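Local coordinates for protein HAT1-interacting factor 1 (Saccharomyces cerevisiae, PDB 4NQ0) that chaperones histones H3 and H4 as part of the nuclear histone acetyltransferase B complex, and takes part in chromatin assembly and telomere silencing, at residues V286-A289 against L290-V293; M242-I245 against E246-A249; R164-L167 against H168-A171; Q332-D335 against D336-V340. All coordinates share one frame; numbering follows the deposited sequence.

Contact 1: V286-A289 against L290-V293; sequences VCDA and LRWV
Asp288 and Arg291 run alongside each other in the same direction where helix 273-290 passes into the loop before helix 298-316, within the all-helical TPR fold. Leu290 N still reaches four residues back, to Val286 O at 2.8 Å, but Trp292 N bonds only three back, to Ala289 O at 3.0 Å, with the donor above the carbonyl plane. The buried small and apolar residues meet other parts of the chain: Ala289 packs on Ile256 and Cys287 on Phe305, and Leu290 touches Leu170.

Arg291 leaves the helix end toward helix 323-344. From CB its chain turns to a CG set between the backbone N and the carbonyl carbon (chi1 66°), and this brings CG to 3.0 Å from Asp288 O. The same CG sits 3.3 Å above the Trp292 ring, offset toward the rim. CD remains beside the backbone, 3.3 Å from Asp288 O. A bend at chi3 (-83°) then carries the guanidinium out past the aspartate. Its NE forms a salt bridge with Asp336 OD1 on helix 323-344, the strongest polar partner of this arginine. NH1 makes only a long ion pair with Asp288 OD1, at 3.8 Å, the carboxylate and guanidinium planes standing 45° apart. A long side chain ending in a flat, charged group suits the place, since it can bridge two helices while lying against an indole: Trp292 CZ2 stands 3.4 Å above the centre of one guanidinium face.

Contact 2: M242-I245 against E246-A249; sequences MGDI and EREA
Four backbone hydrogen bonds tie Met242, Gly243, Asp244 and Ile245 to the residues four places on, each in turn. Glu246 N reaches Met242 O at 2.9 Å and Arg247 N reaches Gly243 O at 2.8 Å, both nearly straight (166°). The last of the series, Ala249 N to Ile245 O, is more bent at 146°, and Ala249 is the first residue to leave helical geometry.

Charge comes next. Asp244 OD2 and Arg247 NH1 are 3.9 Å apart, a loose electrostatic pair; the carboxylate oxygen sits off the guanidinium plane, so there is no hydrogen bond. The aspartate has a firmer partner in Tyr259 OH, and Arg247 also forms a weak ion pair with Asp288. This is the end of helix 229-248, which a predicted TPR repeat places with helix 252-266 in one helical hairpin; Tyr259, Arg254 and His258 all belong to the second helix.

Glu246 spans that hairpin from a buried position. Its CG stands anti to the carbonyl carbon (chi1 -68°) and runs back along the helix, 3.2 Å from Met242 O. The carboxylate oxygen OE1 is hydrogen-bonded to His258 ND1, while OE2 forms a salt bridge with Arg254 NE. An alanine here is likely to leave the Arg254 charge without its mate and His258 free to turn.

Apolar packing falls to Met242, against Leu210 and Leu214, and to Ile245, against Ala206 and Tyr72, a flexible methionine and a branched isoleucine that fill the interface with neighbouring helices.

Contact 3: R164-L167 against H168-A171; sequences RLAL and HELA
Glu169 N bonds Ala166 O at 2.9 Å and Leu170 N bonds Leu167 O at 3.2 Å, each reaching three residues back with the donor about 50° out of the carbonyl plane, so that an extended run folds into a short helical turn.

Glu169 reaches back across this turn, which lies in the loop between helices 61-77 and 202-218. Its CG lies anti to the carbonyl carbon (chi1 -70°), and the extended chain beyond sends OE1 to Ala166 N, a straight but weak bond of 3.2 Å. The Ala166 backbone is thus gripped twice, its N by the carboxylate and its O by Glu169 N. OE1 is also hydrogen-bonded to His257 ND1, tying the turn to helix 252-266. A leucine in its place would probably leave Ala166 N and His257 without their shared partner and free this end of the turn to shift.

The small Ala166 methyl serves a second partner. It lies over one face of the His168 ring, offset toward the rim, a CH-pi contact with CB 3.6 Å from the ring centroid and 26° off its normal. Elsewhere Leu165 CD1 meets Leu170 CG at 4.3 Å and passes 3.5 Å from Glu169 OE1. The two leucines, apolar and branched, both touch Val296, and Leu165 goes on to Ile256 and Leu260. The turn belongs to a region important for histone binding.

Contact 4: Q332-D335 against D336-V340; sequences QIQD and DIDEV
Gln334 and Asp338, one helical turn apart, meet through a single weak hydrogen bond from Gln334 NE2 to Asp338 OD2, 3.3 Å long, with amide and carboxylate planes 50° apart. A bend at chi2 (62°) turns the glutamine amide along the helix toward the aspartate, which is short enough to stay close to the backbone: its CG lies 3.1 Å from Gln334 O. Beside them the apolar pair Ile333 CG2 and Ile337 CD1 touches at 4.4 Å.

Under these side chains runs the regular bonding of helix 323-344, the last helix of the modelled chain, following the predicted third TPR repeat. Asp338 N meets Gln334 O at 2.9 Å and Glu339 N meets Asp335 O at 2.8 Å, both almost perfectly straight. Asp335 OD1 lies 4.5 Å from Asp338 OD1, a proximity of like charges that would probably raise the proton affinity of either carboxylate slightly.

Further out, helices 298-316 and 273-290 cover this helix, with Ile337 packing on Phe305 of the first and Gln332 on Asp288 of the second. Lys309 NZ bonds to Gln334 OE1, is the stronger partner of that amide, and is likely to set its rotation. Asp336, a short acid that stays near its own backbone, is buried against Phe305 and has Arg291 as the partner of its carboxylate.

How the contacts relate
Contact 1 is the hub: through side chains it touches each of the others, by a salt bridge to contact 4, a weak ion pair to contact 2 and leucine packing to contact 3, while those three do not touch one another. Contacts 1, 2 and 4 are partly buried, and contact 3 is at the surface. Contact 2, about 9 Å from the centre of the chain, is the most central and buries a glutamate between an arginine and a histidine; contact 3, a turn in a loop, is held by a weak carboxylate-to-backbone hydrogen bond and a CH-pi contact. Contact 4 lies within one helix, while contact 2 runs to the end of its helix and contact 1 marks a helix giving way to loop.

Contact 1: V286-A289 against L290-V293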
ATOM      1  N   VAL A 286      -7.361   1.801   8.499  1.00 28.26           N
ATOM      2  CA  VAL A 286      -6.899   1.321   9.803  1.00 28.26           C
ATOM      3  C   VAL A 286      -8.072   0.844  10.664  1.00 29.45           C
ATOM      4  O   VAL A 286      -8.051  -0.275  11.175  1.00 28.93           O
ATOM      5  CB  VAL A 286      -6.111   2.412  10.554  1.00 28.45           C
ATOM      6  CG1 VAL A 286      -5.985   2.079  12.055  1.00 28.25           C
ATOM      7  CG2 VAL A 286      -4.728   2.614   9.910  1.00 26.83           C
ATOM      8  N   CYS A 287      -9.099   1.685  10.794  1.00 30.13           N
ATOM      9  CA  CYS A 287     -10.284   1.357  11.589  1.00 31.61           C
ATOM     10  C   CYS A 287     -11.068   0.181  11.033  1.00 32.54           C
ATOM     11  O   CYS A 287     -11.560  -0.660  11.798  1.00 32.86           O
ATOM     12  CB  CYS A 287     -11.204   2.580  11.704  1.00 31.79           C
ATOM     13  SG  CYS A 287     -10.408   3.925  12.598  1.00 33.90           S
ATOM     14  N   ASP A 288     -11.190   0.124   9.711  1.00 33.36           N
ATOM     15  CA  ASP A 288     -11.932  -0.946   9.071  1.00 35.02           C
ATOM     16  C   ASP A 288     -11.254  -2.306   9.281  1.00 35.14           C
ATOM     17  O   ASP A 288     -11.931  -3.300   9.496  1.00 36.58           O
ATOM     18  CB  ASP A 288     -12.123  -0.681   7.576  1.00 35.68           C
ATOM     19  CG  ASP A 288     -13.372  -1.352   7.032  1.00 38.29           C
ATOM     20  OD1 ASP A 288     -14.479  -0.925   7.412  1.00 40.46           O
ATOM     21  OD2 ASP A 288     -13.245  -2.302   6.232  1.00 42.57           O
ATOM     22  N   ALA A 289      -9.931  -2.343   9.219  1.00 34.46           N
ATOM     23  CA  ALA A 289      -9.190  -3.563   9.502  1.00 34.80           C
ATOM     24  C   ALA A 289      -9.225  -3.874  11.000  1.00 35.22           C
ATOM     25  O   ALA A 289      -9.399  -5.021  11.389  1.00 35.61           O
ATOM     26  CB  ALA A 289      -7.759  -3.439   9.019  1.00 33.71           C
ATOM     27  N   LEU A 290      -9.082  -2.835  11.820  1.00 35.29           N
ATOM     28  CA  LEU A 290      -9.087  -2.949  13.275  1.00 35.88           C
ATOM     29  C   LEU A 290     -10.330  -3.621  13.842  1.00 37.18           C
ATOM     30  O   LEU A 290     -10.249  -4.295  14.866  1.00 37.35           O
ATOM     31  CB  LEU A 290      -8.923  -1.560  13.901  1.00 35.36           C
ATOM     32  CG  LEU A 290      -8.469  -1.379  15.345  1.00 35.62           C
ATOM     33  CD1 LEU A 290      -7.295  -2.272  15.701  1.00 34.30           C
ATOM     34  CD2 LEU A 290      -8.110   0.100  15.563  1.00 34.78           C
ATOM     35  N   ARG A 291     -11.478  -3.462  13.191  1.00 38.40           N
ATOM     36  CA  ARG A 291     -12.687  -4.127  13.701  1.00 40.25           C
ATOM     37  C   ARG A 291     -12.586  -5.655  13.664  1.00 41.14           C
ATOM     38  O   ARG A 291     -13.214  -6.326  14.471  1.00 41.78           O
ATOM     39  CB  ARG A 291     -13.953  -3.624  13.003  1.00 40.76           C
ATOM     40  CG  ARG A 291     -14.050  -3.958  11.545  1.00 42.90           C
ATOM     41  CD  ARG A 291     -14.942  -2.960  10.799  1.00 44.61           C
ATOM     42  NE  ARG A 291     -16.349  -3.326  10.930  1.00 46.96           N
ATOM     43  CZ  ARG A 291     -17.152  -3.685   9.926  1.00 49.42           C
ATOM     44  NH1 ARG A 291     -16.720  -3.703   8.668  1.00 50.16           N
ATOM     45  NH2 ARG A 291     -18.412  -4.012  10.186  1.00 50.79           N
ATOM     46  N   TRP A 292     -11.754  -6.199  12.778  1.00 41.77           N
ATOM     47  CA  TRP A 292     -11.635  -7.646  12.624  1.00 43.25           C
ATOM     48  C   TRP A 292     -10.476  -8.286  13.393  1.00 43.43           C
ATOM     49  O   TRP A 292     -10.371  -9.516  13.436  1.00 44.60           O
ATOM     50  CB  TRP A 292     -11.519  -7.990  11.138  1.00 43.66           C
ATOM     51  CG  TRP A 292     -12.646  -7.405  10.372  1.00 45.26           C
ATOM     52  CD1 TRP A 292     -12.581  -6.398   9.451  1.00 45.63           C
ATOM     53  CD2 TRP A 292     -14.029  -7.743  10.507  1.00 47.29           C
ATOM     54  NE1 TRP A 292     -13.844  -6.102   8.987  1.00 47.04           N
ATOM     55  CE2 TRP A 292     -14.751  -6.912   9.620  1.00 47.39           C
ATOM     56  CE3 TRP A 292     -14.729  -8.678  11.285  1.00 49.14           C
ATOM     57  CZ2 TRP A 292     -16.138  -6.987   9.483  1.00 48.88           C
ATOM     58  CZ3 TRP A 292     -16.112  -8.753  11.152  1.00 50.55           C
ATOM     59  CH2 TRP A 292     -16.802  -7.910  10.254  1.00 50.26           C
ATOM     60  N   VAL A 293      -9.605  -7.478  13.987  1.00 42.48           N
ATOM     61  CA  VAL A 293      -8.442  -8.020  14.667  1.00 42.46           C
ATOM     62  C   VAL A 293      -8.831  -8.386  16.103  1.00 43.03           C
ATOM     63  O   VAL A 293      -9.249  -7.526  16.878  1.00 42.52           O
ATOM     64  CB  VAL A 293      -7.234  -7.048  14.594  1.00 41.58           C
ATOM     65  CG1 VAL A 293      -7.484  -5.804  15.410  1.00 41.14           C
ATOM     66  CG2 VAL A 293      -5.951  -7.749  15.042  1.00 42.47           C
TER

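Contact 2: M242-I245 against E246-A249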
ATOM      1  N   MET A 242      -0.483  -2.971  -0.191  1.00 26.82           N
ATOM      2  CA  MET A 242      -0.083  -4.101   0.644  1.00 27.08           C
ATOM      3  C   MET A 242      -1.147  -4.381   1.702  1.00 27.13           C
ATOM      4  O   MET A 242      -1.557  -5.517   1.884  1.00 26.28           O
ATOM      5  CB  MET A 242       1.249  -3.831   1.325  1.00 27.38           C
ATOM      6  CG  MET A 242       2.441  -3.950   0.412  1.00 28.80           C
ATOM      7  SD  MET A 242       3.918  -3.651   1.369  1.00 32.12           S
ATOM      8  CE  MET A 242       5.170  -4.156   0.206  1.00 31.68           C
ATOM      9  N   GLY A 243      -1.625  -3.325   2.355  1.00 27.52           N
ATOM     10  CA  GLY A 243      -2.665  -3.471   3.359  1.00 28.28           C
ATOM     11  C   GLY A 243      -3.944  -4.056   2.797  1.00 29.14           C
ATOM     12  O   GLY A 243      -4.511  -4.989   3.374  1.00 29.35           O
ATOM     13  N   ASP A 244      -4.395  -3.519   1.664  1.00 29.72           N
ATOM     14  CA  ASP A 244      -5.616  -4.004   1.020  1.00 30.54           C
ATOM     15  C   ASP A 244      -5.509  -5.494   0.740  1.00 31.21           C
ATOM     16  O   ASP A 244      -6.416  -6.254   1.056  1.00 32.10           O
ATOM     17  CB  ASP A 244      -5.881  -3.273  -0.295  1.00 30.79           C
ATOM     18  CG  ASP A 244      -6.259  -1.808  -0.110  1.00 31.12           C
ATOM     19  OD1 ASP A 244      -6.212  -1.088  -1.127  1.00 31.09           O
ATOM     20  OD2 ASP A 244      -6.616  -1.374   1.017  1.00 30.12           O
ATOM     21  N   ILE A 245      -4.392  -5.917   0.160  1.00 31.63           N
ATOM     22  CA  ILE A 245      -4.186  -7.342  -0.150  1.00 32.27           C
ATOM     23  C   ILE A 245      -4.187  -8.200   1.118  1.00 33.01           C
ATOM     24  O   ILE A 245      -4.852  -9.236   1.186  1.00 32.95           O
ATOM     25  CB  ILE A 245      -2.866  -7.568  -0.906  1.00 32.06           C
ATOM     26  CG1 ILE A 245      -2.928  -6.936  -2.296  1.00 32.16           C
ATOM     27  CG2 ILE A 245      -2.557  -9.071  -1.030  1.00 31.88           C
ATOM     28  CD1 ILE A 245      -1.581  -6.859  -2.995  1.00 32.52           C
ATOM     29  N   GLU A 246      -3.449  -7.755   2.128  1.00 33.44           N
ATOM     30  CA  GLU A 246      -3.376  -8.491   3.389  1.00 34.22           C
ATOM     31  C   GLU A 246      -4.747  -8.571   4.054  1.00 35.58           C
ATOM     32  O   GLU A 246      -5.112  -9.611   4.576  1.00 36.23           O
ATOM     33  CB  GLU A 246      -2.344  -7.858   4.323  1.00 33.37           C
ATOM     34  CG  GLU A 246      -0.920  -8.020   3.825  1.00 32.90           C
ATOM     35  CD  GLU A 246       0.081  -7.141   4.538  1.00 32.37           C
ATOM     36  OE1 GLU A 246      -0.255  -5.988   4.905  1.00 31.63           O
ATOM     37  OE2 GLU A 246       1.221  -7.610   4.729  1.00 33.73           O
ATOM     38  N   ARG A 247      -5.506  -7.482   4.012  1.00 36.92           N
ATOM     39  CA  ARG A 247      -6.893  -7.482   4.492  1.00 38.97           C
ATOM     40  C   ARG A 247      -7.734  -8.525   3.745  1.00 40.17           C
ATOM     41  O   ARG A 247      -8.429  -9.341   4.358  1.00 40.83           O
ATOM     42  CB  ARG A 247      -7.516  -6.090   4.329  1.00 39.22           C
ATOM     43  CG  ARG A 247      -8.885  -5.934   4.985  1.00 41.66           C
ATOM     44  CD  ARG A 247      -9.452  -4.531   4.844  1.00 44.78           C
ATOM     45  NE  ARG A 247      -9.545  -4.095   3.445  1.00 47.75           N
ATOM     46  CZ  ARG A 247     -10.178  -2.996   3.032  1.00 48.99           C
ATOM     47  NH1 ARG A 247     -10.188  -2.694   1.734  1.00 49.81           N
ATOM     48  NH2 ARG A 247     -10.811  -2.203   3.894  1.00 49.56           N
ATOM     49  N   GLU A 248      -7.649  -8.509   2.420  1.00 40.76           N
ATOM     50  CA  GLU A 248      -8.345  -9.500   1.605  1.00 41.63           C
ATOM     51  C   GLU A 248      -7.911 -10.920   1.966  1.00 42.01           C
ATOM     52  O   GLU A 248      -8.731 -11.839   1.971  1.00 42.87           O
ATOM     53  CB  GLU A 248      -8.097  -9.245   0.112  1.00 41.89           C
ATOM     54  CG  GLU A 248      -8.975 -10.080  -0.820  1.00 43.64           C
ATOM     55  CD  GLU A 248     -10.452  -9.771  -0.666  1.00 46.40           C
ATOM     56  OE1 GLU A 248     -10.799  -8.583  -0.479  1.00 46.12           O
ATOM     57  OE2 GLU A 248     -11.268 -10.721  -0.733  1.00 49.05           O
ATOM     58  N   ALA A 249      -6.628 -11.099   2.279  1.00 41.23           N
ATOM     59  CA  ALA A 249      -6.102 -12.417   2.651  1.00 41.39           C
ATOM     60  C   ALA A 249      -6.316 -12.755   4.131  1.00 41.49           C
ATOM     61  O   ALA A 249      -5.782 -13.753   4.610  1.00 41.76           O
ATOM     62  CB  ALA A 249      -4.611 -12.516   2.299  1.00 40.81           C
TER

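Contact 3: R164-L167 against H168-A171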
ATOM      1  N   ARG A 164       3.957  -7.492  12.020  1.00 42.49           N
ATOM      2  CA  ARG A 164       2.695  -7.565  12.748  1.00 41.22           C
ATOM      3  C   ARG A 164       2.453  -6.268  13.511  1.00 39.01           C
ATOM      4  O   ARG A 164       3.395  -5.553  13.848  1.00 38.46           O
ATOM      5  CB  ARG A 164       2.683  -8.767  13.696  1.00 42.45           C
ATOM      6  CG  ARG A 164       2.467 -10.072  12.952  1.00 44.78           C
ATOM      7  CD  ARG A 164       2.506 -11.268  13.861  1.00 48.27           C
ATOM      8  NE  ARG A 164       1.241 -11.457  14.562  1.00 50.78           N
ATOM      9  CZ  ARG A 164       0.973 -12.501  15.339  1.00 52.83           C
ATOM     10  NH1 ARG A 164       1.881 -13.460  15.519  1.00 54.73           N
ATOM     11  NH2 ARG A 164      -0.208 -12.590  15.939  1.00 53.26           N
ATOM     12  N   LEU A 165       1.181  -5.967  13.753  1.00 36.80           N
ATOM     13  CA  LEU A 165       0.802  -4.802  14.533  1.00 35.54           C
ATOM     14  C   LEU A 165       1.320  -4.949  15.968  1.00 34.88           C
ATOM     15  O   LEU A 165       1.126  -5.980  16.608  1.00 34.86           O
ATOM     16  CB  LEU A 165      -0.725  -4.619  14.535  1.00 35.00           C
ATOM     17  CG  LEU A 165      -1.309  -3.467  15.374  1.00 34.31           C
ATOM     18  CD1 LEU A 165      -0.912  -2.083  14.844  1.00 31.18           C
ATOM     19  CD2 LEU A 165      -2.824  -3.596  15.450  1.00 32.71           C
ATOM     20  N   ALA A 166       2.020  -3.922  16.434  1.00 33.94           N
ATOM     21  CA  ALA A 166       2.298  -3.737  17.844  1.00 33.28           C
ATOM     22  C   ALA A 166       1.226  -2.793  18.385  1.00 32.21           C
ATOM     23  O   ALA A 166       0.924  -1.785  17.765  1.00 30.93           O
ATOM     24  CB  ALA A 166       3.683  -3.139  18.036  1.00 33.91           C
ATOM     25  N   LEU A 167       0.656  -3.128  19.538  1.00 31.84           N
ATOM     26  CA  LEU A 167      -0.344  -2.285  20.196  1.00 31.53           C
ATOM     27  C   LEU A 167       0.048  -0.810  20.246  1.00 30.94           C
ATOM     28  O   LEU A 167      -0.788   0.059  19.996  1.00 30.16           O
ATOM     29  CB  LEU A 167      -0.605  -2.792  21.618  1.00 32.14           C
ATOM     30  CG  LEU A 167      -1.818  -3.697  21.824  1.00 32.72           C
ATOM     31  CD1 LEU A 167      -2.200  -4.462  20.564  1.00 33.11           C
ATOM     32  CD2 LEU A 167      -1.597  -4.649  22.970  1.00 33.15           C
ATOM     33  N   HIS A 168       1.316  -0.535  20.552  1.00 30.77           N
ATOM     34  CA  HIS A 168       1.787   0.840  20.700  1.00 30.78           C
ATOM     35  C   HIS A 168       1.706   1.633  19.401  1.00 30.54           C
ATOM     36  O   HIS A 168       1.644   2.855  19.432  1.00 30.39           O
ATOM     37  CB  HIS A 168       3.212   0.896  21.282  1.00 31.38           C
ATOM     38  CG  HIS A 168       4.259   0.251  20.428  1.00 30.44           C
ATOM     39  ND1 HIS A 168       4.824  -0.967  20.742  1.00 30.64           N
ATOM     40  CD2 HIS A 168       4.865   0.664  19.287  1.00 30.96           C
ATOM     41  CE1 HIS A 168       5.726  -1.284  19.829  1.00 30.93           C
ATOM     42  NE2 HIS A 168       5.772  -0.311  18.932  1.00 30.51           N
ATOM     43  N   GLU A 169       1.697   0.935  18.266  1.00 30.53           N
ATOM     44  CA  GLU A 169       1.599   1.588  16.957  1.00 31.07           C
ATOM     45  C   GLU A 169       0.295   2.375  16.748  1.00 30.63           C
ATOM     46  O   GLU A 169       0.262   3.353  15.989  1.00 29.81           O
ATOM     47  CB  GLU A 169       1.793   0.560  15.836  1.00 30.90           C
ATOM     48  CG  GLU A 169       3.228   0.082  15.787  1.00 33.03           C
ATOM     49  CD  GLU A 169       3.481  -1.071  14.834  1.00 35.94           C
ATOM     50  OE1 GLU A 169       2.536  -1.617  14.233  1.00 34.90           O
ATOM     51  OE2 GLU A 169       4.674  -1.443  14.705  1.00 40.65           O
ATOM     52  N   LEU A 170      -0.767   1.944  17.421  1.00 31.00           N
ATOM     53  CA  LEU A 170      -2.058   2.637  17.371  1.00 31.49           C
ATOM     54  C   LEU A 170      -2.069   3.983  18.121  1.00 32.85           C
ATOM     55  O   LEU A 170      -2.929   4.827  17.867  1.00 32.70           O
ATOM     56  CB  LEU A 170      -3.152   1.738  17.946  1.00 31.11           C
ATOM     57  CG  LEU A 170      -3.467   0.435  17.217  1.00 30.19           C
ATOM     58  CD1 LEU A 170      -4.438  -0.386  18.057  1.00 31.71           C
ATOM     59  CD2 LEU A 170      -4.055   0.681  15.842  1.00 29.88           C
ATOM     60  N   ALA A 171      -1.138   4.165  19.052  1.00 34.51           N
ATOM     61  CA  ALA A 171      -1.046   5.403  19.828  1.00 36.26           C
ATOM     62  C   ALA A 171      -0.066   6.384  19.201  1.00 37.58           C
ATOM     63  O   ALA A 171       0.128   7.465  19.732  1.00 38.67           O
ATOM     64  CB  ALA A 171      -0.639   5.101  21.268  1.00 36.69           C
TER

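Contact 4: Q332-D335 against D336-V340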
ATOM      1  N   GLN A 332     -19.693   4.349   9.304  1.00 35.35           N
ATOM      2  CA  GLN A 332     -19.067   3.057   9.577  1.00 35.51           C
ATOM      3  C   GLN A 332     -18.225   3.089  10.853  1.00 34.48           C
ATOM      4  O   GLN A 332     -18.238   2.144  11.641  1.00 34.53           O
ATOM      5  CB  GLN A 332     -18.179   2.630   8.406  1.00 35.40           C
ATOM      6  CG  GLN A 332     -17.510   1.281   8.610  1.00 37.37           C
ATOM      7  CD  GLN A 332     -18.518   0.141   8.657  1.00 39.73           C
ATOM      8  OE1 GLN A 332     -18.734  -0.482   9.704  1.00 41.21           O
ATOM      9  NE2 GLN A 332     -19.151  -0.125   7.522  1.00 42.11           N
ATOM     10  N   ILE A 333     -17.486   4.170  11.049  1.00 33.79           N
ATOM     11  CA  ILE A 333     -16.671   4.317  12.258  1.00 33.06           C
ATOM     12  C   ILE A 333     -17.559   4.308  13.493  1.00 33.03           C
ATOM     13  O   ILE A 333     -17.198   3.718  14.500  1.00 32.05           O
ATOM     14  CB  ILE A 333     -15.791   5.575  12.202  1.00 32.70           C
ATOM     15  CG1 ILE A 333     -14.712   5.407  11.130  1.00 34.11           C
ATOM     16  CG2 ILE A 333     -15.088   5.828  13.521  1.00 31.89           C
ATOM     17  CD1 ILE A 333     -14.186   6.724  10.598  1.00 34.78           C
ATOM     18  N   GLN A 334     -18.739   4.917  13.399  1.00 33.72           N
ATOM     19  CA  GLN A 334     -19.676   4.893  14.507  1.00 34.54           C
ATOM     20  C   GLN A 334     -20.182   3.462  14.753  1.00 34.78           C
ATOM     21  O   GLN A 334     -20.346   3.049  15.902  1.00 34.41           O
ATOM     22  CB  GLN A 334     -20.853   5.840  14.257  1.00 35.60           C
ATOM     23  CG  GLN A 334     -21.759   6.022  15.478  1.00 37.47           C
ATOM     24  CD  GLN A 334     -21.036   6.641  16.663  1.00 39.30           C
ATOM     25  OE1 GLN A 334     -20.380   7.676  16.527  1.00 40.40           O
ATOM     26  NE2 GLN A 334     -21.158   6.013  17.837  1.00 39.10           N
ATOM     27  N   ASP A 335     -20.429   2.712  13.681  1.00 34.96           N
ATOM     28  CA  ASP A 335     -20.788   1.294  13.829  1.00 35.72           C
ATOM     29  C   ASP A 335     -19.662   0.543  14.545  1.00 34.62           C
ATOM     30  O   ASP A 335     -19.918  -0.261  15.436  1.00 34.07           O
ATOM     31  CB  ASP A 335     -21.045   0.626  12.482  1.00 36.29           C
ATOM     32  CG  ASP A 335     -22.140   1.300  11.690  1.00 38.73           C
ATOM     33  OD1 ASP A 335     -22.955   2.045  12.280  1.00 40.95           O
ATOM     34  OD2 ASP A 335     -22.175   1.085  10.460  1.00 41.56           O
ATOM     35  N   ASP A 336     -18.418   0.834  14.169  1.00 33.66           N
ATOM     36  CA  ASP A 336     -17.267   0.181  14.800  1.00 33.28           C
ATOM     37  C   ASP A 336     -17.237   0.441  16.310  1.00 33.41           C
ATOM     38  O   ASP A 336     -17.012  -0.485  17.106  1.00 33.19           O
ATOM     39  CB  ASP A 336     -15.955   0.630  14.150  1.00 32.72           C
ATOM     40  CG  ASP A 336     -15.901   0.330  12.662  1.00 32.66           C
ATOM     41  OD1 ASP A 336     -16.606  -0.582  12.201  1.00 32.48           O
ATOM     42  OD2 ASP A 336     -15.142   1.008  11.946  1.00 35.11           O
ATOM     43  N   ILE A 337     -17.485   1.692  16.696  1.00 33.41           N
ATOM     44  CA  ILE A 337     -17.538   2.076  18.103  1.00 33.64           C
ATOM     45  C   ILE A 337     -18.660   1.318  18.813  1.00 35.25           C
ATOM     46  O   ILE A 337     -18.433   0.676  19.838  1.00 34.52           O
ATOM     47  CB  ILE A 337     -17.744   3.601  18.264  1.00 33.64           C
ATOM     48  CG1 ILE A 337     -16.470   4.344  17.857  1.00 31.96           C
ATOM     49  CG2 ILE A 337     -18.123   3.954  19.700  1.00 32.37           C
ATOM     50  CD1 ILE A 337     -16.658   5.823  17.653  1.00 31.20           C
ATOM     51  N   ASP A 338     -19.861   1.374  18.244  1.00 37.30           N
ATOM     52  CA  ASP A 338     -21.007   0.621  18.787  1.00 39.24           C
ATOM     53  C   ASP A 338     -20.679  -0.858  19.004  1.00 39.95           C
ATOM     54  O   ASP A 338     -20.856  -1.373  20.094  1.00 40.49           O
ATOM     55  CB  ASP A 338     -22.219   0.745  17.869  1.00 39.99           C
ATOM     56  CG  ASP A 338     -22.716   2.175  17.746  1.00 41.63           C
ATOM     57  OD1 ASP A 338     -23.408   2.460  16.754  1.00 44.19           O
ATOM     58  OD2 ASP A 338     -22.401   3.017  18.624  1.00 43.47           O
ATOM     59  N   GLU A 339     -20.208  -1.529  17.961  1.00 40.91           N
ATOM     60  CA  GLU A 339     -19.837  -2.947  18.045  1.00 42.45           C
ATOM     61  C   GLU A 339     -18.927  -3.247  19.241  1.00 42.68           C
ATOM     62  O   GLU A 339     -19.200  -4.159  20.016  1.00 43.66           O
ATOM     63  CB  GLU A 339     -19.157  -3.391  16.749  1.00 42.73           C
ATOM     64  CG  GLU A 339     -18.483  -4.775  16.795  1.00 44.51           C
ATOM     65  CD  GLU A 339     -19.469  -5.925  16.935  1.00 47.37           C
ATOM     66  OE1 GLU A 339     -20.676  -5.724  16.681  1.00 49.16           O
ATOM     67  OE2 GLU A 339     -19.027  -7.039  17.292  1.00 50.30           O
ATOM     68  N   VAL A 340     -17.859  -2.473  19.397  1.00 42.56           N
ATOM     69  CA  VAL A 340     -16.920  -2.697  20.494  1.00 43.14           C
ATOM     70  C   VAL A 340     -17.522  -2.340  21.858  1.00 44.28           C
ATOM     71  O   VAL A 340     -17.391  -3.105  22.820  1.00 44.61           O
ATOM     72  CB  VAL A 340     -15.600  -1.932  20.265  1.00 42.35           C
ATOM     73  CG1 VAL A 340     -14.684  -2.038  21.484  1.00 41.79           C
ATOM     74  CG2 VAL A 340     -14.906  -2.475  19.027  1.00 42.14           C
TER